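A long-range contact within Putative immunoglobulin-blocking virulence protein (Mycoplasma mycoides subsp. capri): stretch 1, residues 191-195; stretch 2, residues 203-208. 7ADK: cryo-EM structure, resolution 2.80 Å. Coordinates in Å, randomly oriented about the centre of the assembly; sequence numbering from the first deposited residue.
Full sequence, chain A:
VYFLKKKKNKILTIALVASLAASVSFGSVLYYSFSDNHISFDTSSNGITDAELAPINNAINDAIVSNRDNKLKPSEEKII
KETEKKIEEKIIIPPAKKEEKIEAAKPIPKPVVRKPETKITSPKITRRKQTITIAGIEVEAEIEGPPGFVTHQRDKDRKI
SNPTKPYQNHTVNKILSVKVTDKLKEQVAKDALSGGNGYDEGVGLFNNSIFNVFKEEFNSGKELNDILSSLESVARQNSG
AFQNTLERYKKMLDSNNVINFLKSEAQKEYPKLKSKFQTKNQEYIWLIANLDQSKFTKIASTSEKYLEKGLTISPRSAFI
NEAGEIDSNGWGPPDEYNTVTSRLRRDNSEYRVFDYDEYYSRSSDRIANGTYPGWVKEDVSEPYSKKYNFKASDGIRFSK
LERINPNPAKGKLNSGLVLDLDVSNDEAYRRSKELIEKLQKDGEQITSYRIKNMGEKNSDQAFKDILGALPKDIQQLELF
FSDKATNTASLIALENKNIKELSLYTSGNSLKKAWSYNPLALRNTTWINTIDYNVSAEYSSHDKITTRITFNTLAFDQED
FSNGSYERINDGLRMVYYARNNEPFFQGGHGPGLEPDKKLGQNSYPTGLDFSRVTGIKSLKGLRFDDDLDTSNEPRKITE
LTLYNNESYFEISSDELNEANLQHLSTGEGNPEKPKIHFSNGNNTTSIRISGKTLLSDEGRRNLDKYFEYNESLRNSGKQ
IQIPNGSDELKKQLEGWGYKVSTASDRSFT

Stretch 1 191-195: DALSG
Stretch 2, residues 203-208: VGLFNN

How does the backbone of each stretch run where the two meet? Asp191 (phi/psi -67/-41), Ala192 (-66/-27), Leu193 (-81/-42) and Ser194 (-88/-23) are the last helical residues of a helix that begins earlier in the chain. Gly195 then leaves helical geometry at 92/-7, while its N still hydrogen-bonds to Asp191 O at 2.9 Å. In the second stretch, Val203 lies at -137/25 and Gly204 is extended at -78/169, and a type I turn runs from Gly204 to Asn207 through Leu205 (-60/-35) and Phe206 (-121/26), closed by Asn207 N to Gly204 O at 3.3 Å. Asn207 (-151/85) and Asn208 (-152/163) are extended again. The CA atoms of Leu193 and Leu205 lie 4.5 Å apart, those of Gly195 and Gly204 4.0 Å.

What joins the two backbones? Near the end of a helix, carbonyls lack the usual amide partners further along, and here the turn supplies them. Leu205 N donates to Ala192 O at 2.9 Å with a nearly straight angle of 171°, and Phe206 N donates to Leu193 O at 2.9 Å and 161°. Successive amides of the turn thus meet successive carbonyls of the helix. Asn207 extends the series with its side chain: CA-to-CB points toward the helix, chi1 is t (-179°) and chi2 21°, and ND2 donates to Ser194 O at 3.0 Å.

Why are there glycines at the close approach? Gly204 CA is 3.7 Å from Gly195 N and 3.5 Å from Ala192 O. A CB on Gly204 would point toward the helix and clash, at 2.3 Å from Gly195 N and 2.9 Å from Leu193 O. Gly195 has a different reason: at its positive phi, a CB would be jammed against the carbonyl O of the residue before.

How do the side chains pack? Leu193 has the largest area covered by the other stretch. Its CA-to-CB bond points away, but with chi1 m (-57°) and chi2 t (-175°) its end comes nearer, placing CD2 3.8 Å from Leu205 CB and 3.5 Å from Phe206 CE2, oblique to the ring. The CA-to-CB bonds of Leu205 (chi1 -82°, chi2 160°) and Phe206 (chi1 -52°, chi2 -50°) point sideways, and all three apolar residues are buried. Ala192 is also buried; its CB stays clear of the other stretch, so it joins the contact through its carbonyl O. Asn208 (chi1 67°, chi2 69°) does not touch the helix; its ND2 donates to Gly204 O at 2.9 Å, the same carbonyl that accepts from Asn207 N, while its side chain N-caps a helix that follows.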

ATOM      1  N   ASP A 191     -18.985  -4.970  47.125  1.00 88.37           N
ATOM      2  CA  ASP A 191     -17.755  -4.773  46.337  1.00 88.37           C
ATOM      3  C   ASP A 191     -18.014  -4.134  44.966  1.00 88.37           C
ATOM      4  O   ASP A 191     -17.302  -3.217  44.566  1.00 88.37           O
ATOM      5  CB  ASP A 191     -17.003  -6.096  46.156  1.00 88.37           C
ATOM      6  CG  ASP A 191     -16.135  -6.521  47.338  1.00 88.37           C
ATOM      7  OD1 ASP A 191     -15.924  -5.727  48.269  1.00 88.37           O
ATOM      8  OD2 ASP A 191     -15.567  -7.630  47.287  1.00 88.37           O
ATOM      9  N   ALA A 192     -19.072  -4.538  44.262  1.00 80.47           N
ATOM     10  CA  ALA A 192     -19.431  -3.935  42.985  1.00 80.47           C
ATOM     11  C   ALA A 192     -19.857  -2.463  43.105  1.00 80.47           C
ATOM     12  O   ALA A 192     -19.694  -1.705  42.152  1.00 80.47           O
ATOM     13  CB  ALA A 192     -20.529  -4.785  42.357  1.00 80.47           C
ATOM     14  N   LEU A 193     -20.384  -2.039  44.259  1.00 81.12           N
ATOM     15  CA  LEU A 193     -20.747  -0.641  44.524  1.00 81.12           C
ATOM     16  C   LEU A 193     -19.538   0.218  44.919  1.00 81.12           C
ATOM     17  O   LEU A 193     -19.401   1.333  44.432  1.00 81.12           O
ATOM     18  CB  LEU A 193     -21.855  -0.580  45.585  1.00 81.12           C
ATOM     19  CG  LEU A 193     -23.129  -1.355  45.221  1.00 81.12           C
ATOM     20  CD1 LEU A 193     -24.198  -1.123  46.280  1.00 81.12           C
ATOM     21  CD2 LEU A 193     -23.675  -0.981  43.850  1.00 81.12           C
ATOM     22  N   SER A 194     -18.651  -0.302  45.768  1.00 84.77           N
ATOM     23  CA  SER A 194     -17.493   0.429  46.324  1.00 84.77           C
ATOM     24  C   SER A 194     -16.211   0.374  45.487  1.00 84.77           C
ATOM     25  O   SER A 194     -15.338   1.228  45.633  1.00 84.77           O
ATOM     26  CB  SER A 194     -17.175  -0.121  47.710  1.00 84.77           C
ATOM     27  OG  SER A 194     -16.876  -1.497  47.649  1.00 84.77           O
ATOM     28  N   GLY A 195     -16.070  -0.639  44.636  1.00 85.46           N
ATOM     29  CA  GLY A 195     -14.816  -1.033  44.000  1.00 85.46           C
ATOM     30  C   GLY A 195     -14.042  -2.105  44.778  1.00 85.46           C
ATOM     31  O   GLY A 195     -13.046  -2.614  44.283  1.00 85.46           O
ATOM     32  N   VAL A 203     -13.338   2.206  40.461  1.00 76.51           N
ATOM     33  CA  VAL A 203     -14.228   2.010  39.298  1.00 76.51           C
ATOM     34  C   VAL A 203     -15.503   1.215  39.641  1.00 76.51           C
ATOM     35  O   VAL A 203     -16.107   0.623  38.755  1.00 76.51           O
ATOM     36  CB  VAL A 203     -13.488   1.451  38.058  1.00 76.51           C
ATOM     37  CG1 VAL A 203     -12.550   2.470  37.430  1.00 76.51           C
ATOM     38  CG2 VAL A 203     -12.699   0.183  38.324  1.00 76.51           C
ATOM     39  N   GLY A 204     -15.947   1.214  40.900  1.00 77.79           N
ATOM     40  CA  GLY A 204     -17.222   0.621  41.329  1.00 77.79           C
ATOM     41  C   GLY A 204     -18.427   1.499  41.005  1.00 77.79           C
ATOM     42  O   GLY A 204     -18.279   2.659  40.635  1.00 77.79           O
ATOM     43  N   LEU A 205     -19.651   0.984  41.139  1.00 74.51           N
ATOM     44  CA  LEU A 205     -20.851   1.714  40.704  1.00 74.51           C
ATOM     45  C   LEU A 205     -21.075   3.062  41.405  1.00 74.51           C
ATOM     46  O   LEU A 205     -21.530   3.995  40.754  1.00 74.51           O
ATOM     47  CB  LEU A 205     -22.099   0.831  40.852  1.00 74.51           C
ATOM     48  CG  LEU A 205     -22.274  -0.131  39.675  1.00 74.51           C
ATOM     49  CD1 LEU A 205     -23.186  -1.292  40.045  1.00 74.51           C
ATOM     50  CD2 LEU A 205     -22.874   0.605  38.483  1.00 74.51           C
ATOM     51  N   PHE A 206     -20.735   3.200  42.685  1.00 77.41           N
ATOM     52  CA  PHE A 206     -20.865   4.456  43.434  1.00 77.41           C
ATOM     53  C   PHE A 206     -19.524   4.927  43.986  1.00 77.41           C
ATOM     54  O   PHE A 206     -19.468   5.656  44.975  1.00 77.41           O
ATOM     55  CB  PHE A 206     -21.956   4.354  44.506  1.00 77.41           C
ATOM     56  CG  PHE A 206     -23.285   3.864  43.986  1.00 77.41           C
ATOM     57  CD1 PHE A 206     -23.870   4.454  42.856  1.00 77.41           C
ATOM     58  CD2 PHE A 206     -23.910   2.766  44.582  1.00 77.41           C
ATOM     59  CE1 PHE A 206     -25.048   3.939  42.309  1.00 77.41           C
ATOM     60  CE2 PHE A 206     -25.084   2.245  44.033  1.00 77.41           C
ATOM     61  CZ  PHE A 206     -25.652   2.823  42.894  1.00 77.41           C
ATOM     62  N   ASN A 207     -18.439   4.518  43.332  1.00 79.63           N
ATOM     63  CA  ASN A 207     -17.096   5.032  43.543  1.00 79.63           C
ATOM     64  C   ASN A 207     -16.284   4.904  42.242  1.00 79.63           C
ATOM     65  O   ASN A 207     -15.589   3.913  42.031  1.00 79.63           O
ATOM     66  CB  ASN A 207     -16.446   4.312  44.719  1.00 79.63           C
ATOM     67  CG  ASN A 207     -15.059   4.790  45.021  1.00 79.63           C
ATOM     68  OD1 ASN A 207     -14.645   5.823  44.695  1.00 79.63           O
ATOM     69  ND2 ASN A 207     -14.300   4.085  45.645  1.00 79.63           N
ATOM     70  N   ASN A 208     -16.411   5.887  41.355  1.00 74.63           N
ATOM     71  CA  ASN A 208     -15.716   5.937  40.073  1.00 74.63           C
ATOM     72  C   ASN A 208     -15.507   7.378  39.612  1.00 74.63           C
ATOM     73  O   ASN A 208     -16.150   8.293  40.096  1.00 74.63           O
ATOM     74  CB  ASN A 208     -16.437   5.091  39.009  1.00 74.63           C
ATOM     75  CG  ASN A 208     -17.790   5.621  38.597  1.00 74.63           C
ATOM     76  OD1 ASN A 208     -17.901   6.654  37.958  1.00 74.63           O
ATOM     77  ND2 ASN A 208     -18.844   4.926  38.929  1.00 74.63           N
TER